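Long-range contact in enolase (alpha proteobacterium BAL199, PDB 3UGV), which probably acts as a magnesium-dependent lyase of the enolase superfamily, abstracting a proton next to a substrate carboxylate: residues Ile61-Leu75 / Gly130-Ala142. Residues are numbered along the deposited sequence; the frame is centred on the assembly and turned at random.
Sequences IDIETEEGVPGRAYL and GVDMAVWDALARA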
loop_
_atom_site.group_PDB
_atom_site.type_symbol
_atom_site.label_atom_id
_atom_site.label_comp_id
_atom_site.label_asym_id
_atom_site.label_seq_id
_atom_site.Cartn_x
_atom_site.Cartn_y
_atom_site.Cartn_z
ATOM N N ILE F 61 -32.145 13.789 32.119
ATOM C CA ILE F 61 -32.606 12.413 32.092
ATOM C C ILE F 61 -32.566 11.789 33.478
ATOM O O ILE F 61 -31.534 11.822 34.146
ATOM C CB ILE F 61 -31.734 11.578 31.140
ATOM C CG1 ILE F 61 -31.906 12.091 29.712
ATOM C CG2 ILE F 61 -32.063 10.082 31.260
ATOM C CD1 ILE F 61 -30.905 11.529 28.748
ATOM N N ASP F 62 -33.700 11.227 33.896
ATOM C CA ASP F 62 -33.837 10.578 35.200
ATOM C C ASP F 62 -34.320 9.135 35.050
ATOM O O ASP F 62 -35.373 8.882 34.474
ATOM C CB ASP F 62 -34.832 11.340 36.071
ATOM C CG ASP F 62 -34.204 12.513 36.795
ATOM O OD1 ASP F 62 -33.553 12.280 37.839
ATOM O OD2 ASP F 62 -34.389 13.663 36.337
ATOM N N ILE F 63 -33.543 8.197 35.573
ATOM C CA ILE F 63 -33.900 6.792 35.561
ATOM C C ILE F 63 -34.448 6.417 36.927
ATOM O O ILE F 63 -33.903 6.837 37.950
ATOM C CB ILE F 63 -32.669 5.905 35.309
ATOM C CG1 ILE F 63 -32.045 6.222 33.959
ATOM C CG2 ILE F 63 -33.055 4.452 35.327
ATOM C CD1 ILE F 63 -32.941 5.891 32.812
ATOM N N GLU F 64 -35.532 5.645 36.942
ATOM C CA GLU F 64 -36.017 5.009 38.163
ATOM C C GLU F 64 -35.765 3.511 38.068
ATOM O O GLU F 64 -35.970 2.916 37.010
ATOM C CB GLU F 64 -37.521 5.243 38.348
ATOM C CG GLU F 64 -37.934 6.699 38.514
ATOM C CD GLU F 64 -39.361 6.860 39.043
ATOM O OE1 GLU F 64 -39.997 5.840 39.399
ATOM O OE2 GLU F 64 -39.841 8.016 39.105
ATOM N N THR F 65 -35.314 2.901 39.160
ATOM C CA THR F 65 -35.280 1.439 39.236
ATOM C C THR F 65 -36.349 0.931 40.198
ATOM O O THR F 65 -36.819 1.672 41.071
ATOM C CB THR F 65 -33.903 0.884 39.683
ATOM O OG1 THR F 65 -33.466 1.559 40.864
ATOM C CG2 THR F 65 -32.855 1.061 38.596
ATOM N N GLU F 66 -36.726 -0.336 40.036
ATOM C CA GLU F 66 -37.629 -0.997 40.971
ATOM C C GLU F 66 -37.087 -0.945 42.400
ATOM O O GLU F 66 -37.849 -0.856 43.363
ATOM C CB GLU F 66 -37.855 -2.455 40.561
ATOM C CG GLU F 66 -38.524 -2.636 39.208
ATOM C CD GLU F 66 -39.945 -2.089 39.161
ATOM O OE1 GLU F 66 -40.476 -1.693 40.221
ATOM O OE2 GLU F 66 -40.533 -2.057 38.057
ATOM N N GLU F 67 -35.764 -0.996 42.522
ATOM C CA GLU F 67 -35.082 -1.035 43.812
ATOM C C GLU F 67 -34.865 0.357 44.409
ATOM O O GLU F 67 -34.225 0.498 45.457
ATOM C CB GLU F 67 -33.732 -1.751 43.676
ATOM C CG GLU F 67 -33.818 -3.213 43.244
ATOM C CD GLU F 67 -34.160 -3.387 41.768
ATOM O OE1 GLU F 67 -33.971 -2.425 40.986
ATOM O OE2 GLU F 67 -34.617 -4.490 41.389
ATOM N N GLY F 68 -35.376 1.384 43.731
ATOM C CA GLY F 68 -35.315 2.744 44.244
ATOM C C GLY F 68 -34.011 3.499 44.031
ATOM O O GLY F 68 -33.816 4.574 44.599
ATOM N N VAL F 69 -33.116 2.941 43.218
ATOM C CA VAL F 69 -31.858 3.602 42.884
ATOM C C VAL F 69 -32.033 4.525 41.680
ATOM O O VAL F 69 -32.486 4.098 40.626
ATOM C CB VAL F 69 -30.764 2.578 42.576
ATOM C CG1 VAL F 69 -29.430 3.273 42.363
ATOM C CG2 VAL F 69 -30.669 1.556 43.708
ATOM N N PRO F 70 -31.687 5.805 41.837
ATOM C CA PRO F 70 -31.866 6.760 40.739
ATOM C C PRO F 70 -30.689 6.745 39.761
ATOM O O PRO F 70 -29.633 6.191 40.060
ATOM C CB PRO F 70 -31.888 8.101 41.468
ATOM C CG PRO F 70 -30.906 7.890 42.601
ATOM C CD PRO F 70 -31.074 6.434 43.024
ATOM N N GLY F 71 -30.884 7.360 38.601
ATOM C CA GLY F 71 -29.818 7.566 37.642
ATOM C C GLY F 71 -30.027 8.902 36.952
ATOM O O GLY F 71 -31.112 9.189 36.449
ATOM N N ARG F 72 -28.991 9.729 36.933
ATOM C CA ARG F 72 -29.116 11.068 36.388
ATOM C C ARG F 72 -27.979 11.420 35.436
ATOM O O ARG F 72 -26.814 11.317 35.784
ATOM C CB ARG F 72 -29.184 12.097 37.523
ATOM C CG ARG F 72 -30.501 12.090 38.290
ATOM C CD ARG F 72 -30.613 13.252 39.282
ATOM N NE ARG F 72 -29.890 12.984 40.519
ATOM C CZ ARG F 72 -30.329 12.169 41.470
ATOM N NH1 ARG F 72 -31.490 11.540 41.318
ATOM N NH2 ARG F 72 -29.608 11.974 42.565
ATOM N N ALA F 73 -28.335 11.840 34.229
ATOM C CA ALA F 73 -27.365 12.406 33.301
ATOM C C ALA F 73 -28.084 13.389 32.382
ATOM O O ALA F 73 -29.307 13.570 32.468
ATOM C CB ALA F 73 -26.701 11.314 32.497
ATOM N N TYR F 74 -27.338 14.037 31.503
ATOM C CA TYR F 74 -27.963 14.994 30.603
ATOM C C TYR F 74 -27.359 14.932 29.209
ATOM O O TYR F 74 -26.248 14.451 29.019
ATOM C CB TYR F 74 -27.890 16.421 31.168
ATOM C CG TYR F 74 -26.487 16.969 31.314
ATOM C CD1 TYR F 74 -25.840 17.590 30.246
ATOM C CD2 TYR F 74 -25.814 16.877 32.518
ATOM C CE1 TYR F 74 -24.558 18.099 30.383
ATOM C CE2 TYR F 74 -24.531 17.376 32.664
ATOM C CZ TYR F 74 -23.905 17.985 31.601
ATOM O OH TYR F 74 -22.627 18.488 31.762
ATOM N N LEU F 75 -28.119 15.414 28.238
ATOM C CA LEU F 75 -27.661 15.500 26.867
ATOM C C LEU F 75 -27.542 16.968 26.504
ATOM O O LEU F 75 -28.301 17.800 27.009
ATOM C CB LEU F 75 -28.658 14.810 25.932
ATOM C CG LEU F 75 -28.610 13.287 25.855
ATOM C CD1 LEU F 75 -29.875 12.772 25.238
ATOM C CD2 LEU F 75 -27.427 12.860 25.025
ATOM N N GLY F 130 -27.577 8.932 25.646
ATOM C CA GLY F 130 -28.195 9.554 26.806
ATOM C C GLY F 130 -28.686 8.542 27.825
ATOM O O GLY F 130 -28.562 8.751 29.039
ATOM N N VAL F 131 -29.263 7.449 27.331
ATOM C CA VAL F 131 -29.709 6.367 28.196
ATOM C C VAL F 131 -28.484 5.754 28.835
ATOM O O VAL F 131 -28.447 5.532 30.041
ATOM C CB VAL F 131 -30.433 5.272 27.397
ATOM C CG1 VAL F 131 -30.535 3.996 28.209
ATOM C CG2 VAL F 131 -31.803 5.759 26.937
ATOM N N ASP F 132 -27.466 5.500 28.015
ATOM C CA ASP F 132 -26.253 4.851 28.489
ATOM C C ASP F 132 -25.631 5.580 29.685
ATOM O O ASP F 132 -25.295 4.951 30.693
ATOM C CB ASP F 132 -25.239 4.735 27.357
ATOM C CG ASP F 132 -24.034 3.889 27.732
ATOM O OD1 ASP F 132 -24.161 2.641 27.740
ATOM O OD2 ASP F 132 -22.954 4.470 28.000
ATOM N N MET F 133 -25.478 6.900 29.573
ATOM C CA MET F 133 -24.890 7.683 30.657
ATOM C C MET F 133 -25.713 7.610 31.939
ATOM O O MET F 133 -25.166 7.385 33.016
ATOM C CB MET F 133 -24.688 9.134 30.237
ATOM C CG MET F 133 -23.587 9.295 29.223
ATOM S SD MET F 133 -23.396 11.008 28.739
ATOM C CE MET F 133 -24.797 11.216 27.648
ATOM N N ALA F 134 -27.022 7.805 31.819
ATOM C CA ALA F 134 -27.920 7.686 32.966
ATOM C C ALA F 134 -27.823 6.309 33.620
ATOM O O ALA F 134 -27.736 6.190 34.842
ATOM C CB ALA F 134 -29.359 7.963 32.548
ATOM N N VAL F 135 -27.843 5.268 32.800
ATOM C CA VAL F 135 -27.841 3.907 33.317
ATOM C C VAL F 135 -26.533 3.579 34.041
ATOM O O VAL F 135 -26.522 2.877 35.051
ATOM C CB VAL F 135 -28.132 2.892 32.195
ATOM C CG1 VAL F 135 -27.743 1.492 32.614
ATOM C CG2 VAL F 135 -29.595 2.948 31.838
ATOM N N TRP F 136 -25.426 4.098 33.535
ATOM C CA TRP F 136 -24.155 3.850 34.187
ATOM C C TRP F 136 -24.120 4.601 35.509
ATOM O O TRP F 136 -23.521 4.131 36.475
ATOM C CB TRP F 136 -22.987 4.304 33.315
ATOM C CG TRP F 136 -22.459 3.270 32.372
ATOM C CD1 TRP F 136 -22.653 3.222 31.022
ATOM C CD2 TRP F 136 -21.625 2.148 32.697
ATOM N NE1 TRP F 136 -22.007 2.139 30.490
ATOM C CE2 TRP F 136 -21.360 1.465 31.492
ATOM C CE3 TRP F 136 -21.079 1.655 33.886
ATOM C CZ2 TRP F 136 -20.570 0.314 31.440
ATOM C CZ3 TRP F 136 -20.293 0.503 33.834
ATOM C CH2 TRP F 136 -20.046 -0.149 32.620
ATOM N N ASP F 137 -24.739 5.779 35.543
ATOM C CA ASP F 137 -24.796 6.540 36.782
ATOM C C ASP F 137 -25.598 5.759 37.803
ATOM O O ASP F 137 -25.206 5.669 38.964
ATOM C CB ASP F 137 -25.406 7.932 36.586
ATOM C CG ASP F 137 -25.574 8.684 37.903
ATOM O OD1 ASP F 137 -24.551 9.034 38.536
ATOM O OD2 ASP F 137 -26.732 8.919 38.307
ATOM N N ALA F 138 -26.719 5.192 37.370
ATOM C CA ALA F 138 -27.541 4.367 38.263
ATOM C C ALA F 138 -26.776 3.149 38.811
ATOM O O ALA F 138 -26.812 2.876 40.005
ATOM C CB ALA F 138 -28.844 3.941 37.572
ATOM N N LEU F 139 -26.072 2.433 37.936
ATOM C CA LEU F 139 -25.290 1.271 38.344
ATOM C C LEU F 139 -24.227 1.661 39.360
ATOM O O LEU F 139 -23.999 0.957 40.329
ATOM C CB LEU F 139 -24.646 0.599 37.123
ATOM C CG LEU F 139 -23.847 -0.683 37.342
ATOM C CD1 LEU F 139 -24.743 -1.849 37.768
ATOM C CD2 LEU F 139 -23.106 -1.034 36.062
ATOM N N ALA F 140 -23.571 2.790 39.131
ATOM C CA ALA F 140 -22.577 3.299 40.069
ATOM C C ALA F 140 -23.189 3.578 41.443
ATOM O O ALA F 140 -22.635 3.188 42.468
ATOM C CB ALA F 140 -21.948 4.553 39.515
ATOM N N ARG F 141 -24.334 4.259 41.461
ATOM C CA ARG F 141 -25.030 4.550 42.712
ATOM C C ARG F 141 -25.415 3.253 43.422
ATOM O O ARG F 141 -25.243 3.118 44.633
ATOM C CB ARG F 141 -26.268 5.427 42.466
ATOM C CG ARG F 141 -25.934 6.828 41.967
ATOM C CD ARG F 141 -27.178 7.673 41.670
ATOM N NE ARG F 141 -26.809 9.024 41.242
ATOM C CZ ARG F 141 -26.516 10.020 42.076
ATOM N NH1 ARG F 141 -26.552 9.818 43.387
ATOM N NH2 ARG F 141 -26.184 11.217 41.606
ATOM N N ALA F 142 -25.924 2.298 42.657
ATOM C CA ALA F 142 -26.257 0.989 43.193
ATOM C C ALA F 142 -25.053 0.289 43.837
ATOM O O ALA F 142 -25.224 -0.552 44.708
ATOM C CB ALA F 142 -26.882 0.108 42.101
HETATM O O HOH W 1 -25.848 11.804 38.733
#
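Arg72 N donates to Asp137 OD2 at 2.8 Å, a nearly straight bond (167°). It joins helix 130-142 to the edge strand of the beta hairpin 61-75, within the three-stranded sheet of the enolase-superfamily N-terminal capping domain. The same oxygen takes Arg141 NE at 2.9 Å in a salt bridge on its syn side. Arg72 N comes from the anti side and the opposite face of the carboxylate. CG of Asp137 stands anti to its backbone N (chi1 175°), which directs the carboxylate at the strand. An alanine here would remove the carboxylate, and would probably leave Arg72 N without its acceptor and the Arg141 guanidinium freer to turn. Arg72 NH2 lies over one face of the Arg141 guanidinium, the two planes 48° apart. A water links the two segments, donating to Arg72 O and accepting from Arg141 NH2 at 3.0 Å. Beside this polar group the backbones close in. Gly71 CA lies 4.0 Å from Ala138 CA, with no side chain on the glycine to hold them apart. Ala138 CA also makes a CA-H...O contact with Pro70 O. Further along, Ala134 CB packs against both Ile61 CG2 and Ile63 CG1, tightly against the latter at 3.5 Å. Ala73 CB rests on Met133 CB, and Leu75 CD2 lies against Gly130 CA at 3.8 Å. In the second shell, Leu375 N binds Asp137 OD1, while Leu377 O accepts Arg72 NE.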